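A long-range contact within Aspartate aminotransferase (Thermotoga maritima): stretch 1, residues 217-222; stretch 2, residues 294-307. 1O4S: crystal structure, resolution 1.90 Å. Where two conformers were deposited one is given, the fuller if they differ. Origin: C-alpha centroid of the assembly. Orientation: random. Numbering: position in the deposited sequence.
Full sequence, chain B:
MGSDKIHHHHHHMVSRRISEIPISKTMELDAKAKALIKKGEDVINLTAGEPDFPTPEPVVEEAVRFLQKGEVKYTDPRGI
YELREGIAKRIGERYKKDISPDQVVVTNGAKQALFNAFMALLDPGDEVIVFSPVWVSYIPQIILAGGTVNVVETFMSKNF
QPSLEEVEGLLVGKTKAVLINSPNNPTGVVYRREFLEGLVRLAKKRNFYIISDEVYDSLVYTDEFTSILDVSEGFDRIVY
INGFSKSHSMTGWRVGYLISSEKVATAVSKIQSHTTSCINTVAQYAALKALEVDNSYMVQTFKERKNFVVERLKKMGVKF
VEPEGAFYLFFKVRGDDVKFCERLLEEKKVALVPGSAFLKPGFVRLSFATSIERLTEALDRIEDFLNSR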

# COMPACT_ATOMS: atom_id res chain seq x y z
N ASP B 217 -2.29 -17.28 13.98
CA ASP B 217 -2.50 -17.64 15.38
C ASP B 217 -3.85 -18.32 15.73
O ASP B 217 -3.97 -18.95 16.79
CB ASP B 217 -2.27 -16.45 16.33
CG ASP B 217 -3.36 -15.38 16.25
OD1 ASP B 217 -3.43 -14.55 17.19
OD2 ASP B 217 -4.13 -15.22 15.29
N SER B 218 -4.85 -18.14 14.86
CA SER B 218 -6.17 -18.76 15.00
C SER B 218 -6.15 -20.16 14.47
O SER B 218 -6.95 -20.98 14.88
CB SER B 218 -7.22 -17.99 14.16
OG SER B 218 -7.87 -17.09 15.01
N LEU B 219 -5.31 -20.38 13.47
CA LEU B 219 -5.25 -21.69 12.83
C LEU B 219 -4.24 -22.56 13.57
O LEU B 219 -3.16 -22.86 13.06
CB LEU B 219 -4.91 -21.54 11.35
CG LEU B 219 -6.06 -20.99 10.50
CD1 LEU B 219 -5.60 -20.30 9.26
CD2 LEU B 219 -6.97 -22.14 10.14
N VAL B 220 -4.60 -22.93 14.79
CA VAL B 220 -3.76 -23.76 15.64
C VAL B 220 -4.50 -25.07 15.99
O VAL B 220 -5.73 -25.07 16.15
CB VAL B 220 -3.29 -23.01 16.92
CG1 VAL B 220 -2.27 -21.92 16.54
CG2 VAL B 220 -4.48 -22.40 17.69
N TYR B 221 -3.75 -26.16 16.07
CA TYR B 221 -4.28 -27.52 16.22
C TYR B 221 -3.82 -28.11 17.53
O TYR B 221 -3.84 -29.31 17.72
CB TYR B 221 -3.83 -28.39 15.05
CG TYR B 221 -4.02 -27.66 13.76
CD1 TYR B 221 -5.27 -27.14 13.42
CD2 TYR B 221 -2.95 -27.44 12.89
CE1 TYR B 221 -5.46 -26.43 12.24
CE2 TYR B 221 -3.13 -26.72 11.70
CZ TYR B 221 -4.39 -26.20 11.39
OH TYR B 221 -4.60 -25.48 10.23
N THR B 222 -3.50 -27.22 18.46
CA THR B 222 -2.81 -27.59 19.65
C THR B 222 -3.03 -26.49 20.70
O THR B 222 -3.46 -25.36 20.37
CB THR B 222 -1.32 -27.84 19.23
OG1 THR B 222 -1.04 -29.24 19.31
CG2 THR B 222 -0.31 -27.19 20.12
N ASP B 294 -17.10 -15.60 14.48
CA ASP B 294 -16.45 -16.82 14.89
C ASP B 294 -15.95 -17.61 13.65
O ASP B 294 -16.71 -17.84 12.70
CB ASP B 294 -17.44 -17.65 15.67
CG ASP B 294 -16.89 -19.02 16.04
OD1 ASP B 294 -15.88 -19.04 16.75
OD2 ASP B 294 -17.42 -20.10 15.67
N ASN B 295 -14.70 -18.04 13.68
CA ASN B 295 -14.12 -18.84 12.62
C ASN B 295 -13.87 -20.31 13.01
O ASN B 295 -13.11 -20.99 12.35
CB ASN B 295 -12.82 -18.16 12.16
CG ASN B 295 -11.65 -18.35 13.15
OD1 ASN B 295 -11.84 -18.73 14.33
ND2 ASN B 295 -10.43 -18.05 12.68
N SER B 296 -14.51 -20.78 14.08
CA SER B 296 -14.33 -22.13 14.62
C SER B 296 -14.55 -23.21 13.56
O SER B 296 -13.78 -24.18 13.50
CB SER B 296 -15.24 -22.37 15.88
OG SER B 296 -16.55 -22.65 15.43
N TYR B 297 -15.57 -23.06 12.71
CA TYR B 297 -15.84 -24.08 11.70
C TYR B 297 -14.65 -24.25 10.74
O TYR B 297 -14.28 -25.37 10.37
CB TYR B 297 -17.13 -23.81 10.87
CG TYR B 297 -17.45 -24.99 9.96
CD1 TYR B 297 -17.10 -25.00 8.59
CD2 TYR B 297 -18.04 -26.16 10.48
CE1 TYR B 297 -17.36 -26.15 7.77
CE2 TYR B 297 -18.29 -27.29 9.67
CZ TYR B 297 -17.95 -27.25 8.32
OH TYR B 297 -18.22 -28.36 7.53
N MET B 298 -14.08 -23.14 10.32
CA MET B 298 -12.95 -23.16 9.42
C MET B 298 -11.75 -23.80 10.08
O MET B 298 -11.07 -24.61 9.47
CB MET B 298 -12.63 -21.75 8.99
CG MET B 298 -11.53 -21.69 7.98
SD MET B 298 -11.04 -20.02 7.53
CE MET B 298 -12.72 -18.95 7.79
N VAL B 299 -11.46 -23.42 11.32
CA VAL B 299 -10.28 -23.92 12.01
C VAL B 299 -10.42 -25.44 12.19
O VAL B 299 -9.44 -26.19 12.03
CB VAL B 299 -10.11 -23.22 13.39
CG1 VAL B 299 -9.04 -23.95 14.23
CG2 VAL B 299 -9.75 -21.73 13.23
N GLN B 300 -11.63 -25.91 12.49
CA GLN B 300 -11.83 -27.35 12.72
C GLN B 300 -11.72 -28.12 11.42
O GLN B 300 -11.21 -29.25 11.39
CB GLN B 300 -13.18 -27.66 13.38
CG GLN B 300 -13.54 -29.16 13.53
CD GLN B 300 -12.59 -29.99 14.47
OE1 GLN B 300 -12.54 -31.23 14.36
NE2 GLN B 300 -11.86 -29.30 15.38
N THR B 301 -12.22 -27.52 10.34
CA THR B 301 -12.05 -28.08 9.01
C THR B 301 -10.54 -28.24 8.67
O THR B 301 -10.13 -29.27 8.17
CB THR B 301 -12.72 -27.20 7.96
OG1 THR B 301 -14.15 -27.11 8.20
CG2 THR B 301 -12.53 -27.82 6.60
N PHE B 302 -9.74 -27.21 8.94
CA PHE B 302 -8.30 -27.28 8.71
C PHE B 302 -7.60 -28.28 9.64
O PHE B 302 -6.68 -28.98 9.21
CB PHE B 302 -7.65 -25.89 8.84
CG PHE B 302 -7.64 -25.11 7.55
CD1 PHE B 302 -6.72 -25.38 6.57
CD2 PHE B 302 -8.57 -24.12 7.32
CE1 PHE B 302 -6.71 -24.66 5.38
CE2 PHE B 302 -8.56 -23.39 6.14
CZ PHE B 302 -7.62 -23.67 5.17
N LYS B 303 -8.05 -28.38 10.88
CA LYS B 303 -7.49 -29.35 11.84
C LYS B 303 -7.65 -30.78 11.31
O LYS B 303 -6.73 -31.56 11.36
CB LYS B 303 -8.16 -29.23 13.21
CG LYS B 303 -7.59 -30.12 14.33
CD LYS B 303 -8.16 -29.69 15.69
CE LYS B 303 -7.54 -30.47 16.83
NZ LYS B 303 -8.27 -30.36 18.14
N GLU B 304 -8.83 -31.09 10.79
CA GLU B 304 -9.08 -32.43 10.32
C GLU B 304 -8.40 -32.74 8.99
O GLU B 304 -8.04 -33.90 8.74
CB GLU B 304 -10.57 -32.74 10.36
CG GLU B 304 -11.38 -32.54 9.11
CD GLU B 304 -12.77 -33.12 9.27
OE1 GLU B 304 -13.19 -33.31 10.46
OE2 GLU B 304 -13.45 -33.39 8.22
N ARG B 305 -8.17 -31.72 8.16
CA ARG B 305 -7.33 -31.87 6.97
C ARG B 305 -5.87 -32.12 7.35
O ARG B 305 -5.17 -32.92 6.73
CB ARG B 305 -7.40 -30.61 6.08
CG ARG B 305 -8.75 -30.35 5.40
CD ARG B 305 -8.88 -28.97 4.94
NE ARG B 305 -10.08 -28.71 4.15
CZ ARG B 305 -10.31 -27.55 3.56
NH1 ARG B 305 -9.41 -26.57 3.68
NH2 ARG B 305 -11.40 -27.37 2.83
N LYS B 306 -5.41 -31.40 8.37
CA LYS B 306 -4.07 -31.52 8.91
C LYS B 306 -3.90 -32.95 9.40
O LYS B 306 -2.97 -33.62 8.99
CB LYS B 306 -3.85 -30.50 10.04
CG LYS B 306 -2.43 -30.49 10.67
CD LYS B 306 -2.21 -31.54 11.78
CE LYS B 306 -3.04 -31.25 13.04
NZ LYS B 306 -2.73 -32.21 14.19
N ASN B 307 -4.80 -33.43 10.24
CA ASN B 307 -4.73 -34.81 10.73
C ASN B 307 -4.70 -35.83 9.61
O ASN B 307 -3.99 -36.82 9.70
CB ASN B 307 -5.91 -35.15 11.64
CG ASN B 307 -5.82 -34.48 12.98
OD1 ASN B 307 -4.73 -34.11 13.43
ND2 ASN B 307 -6.96 -34.31 13.64
O HOH W 1 -4.53 -31.73 16.48

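The segment 217-222, which adopts no regular helix or strand, packs along one side of the helix that begins at S296, burying 455 Å² in total. No direct hydrogen bond crosses the contact; it is held by van der Waals packing and by a single water bridge. The two stretches lie close, with CA atoms of L219 and V299 5.6 Å apart and those of Y221 and K303 5.7 Å apart, so that the step from L219 to Y221 roughly matches the helical turn from V299 to K303.

Y221 contributes the largest share, 132 Å². Its CA-to-CB bond points toward the helix, and with chi1 at -46° (m) the ring lies down against V299, F302, K303 and K306, residues that successive turns bring to the same side. The aliphatic part of K306 covers one face of the ring through CB, while V299 O lies near the ring plane at the edge, 4.0 Å from Y221 CE1. Y221 CD1 approaches K303 CA to 3.5 Å, and Y221 OH comes within 3.4 Å of F302 CB. A flat, long side chain suits this place, since it spreads over backbone and side chains alike, and its hydroxyl, although buried, is hydrogen-bonded elsewhere in the structure.

V299, which buries 62 Å², is the counterpart on the helix. V299 CG2 lies 3.3 Å from S218 O and 4.2 Å from L219 CD2; V299 CG1 also packs near S218 O, at 3.7 Å, and lies 4.0 Å from V220 O. The compact, branched side chain thus fills the space under the bend of the segment.

L219 covers 59 Å². Its CA-to-CB bond points sideways, but the end of the side chain comes nearer to the helix, placing L219 CD2 3.8 Å from F302 CD2. Together with V299, these apolar side chains form a continuous hydrophobic patch that continues into the contact with Y221, whose CE1 lies 4.1 Å from F302 CB.

Polar groups occupy the ends. S218 CB packs 3.5 Å from N295 ND2, which is hydrogen-bonded elsewhere in the structure. At the other end, K306 CE lies 3.6 Å from Y221 CB, and its amine extends to a water that accepts a hydrogen bond from K306 NZ (3.0 Å) and donates one to Y221 O (2.8 Å). K306 thus combines apolar cover for the ring with a water-mediated link to Y221 O; K306 NZ also donates to N307 OD1 at 2.9 Å.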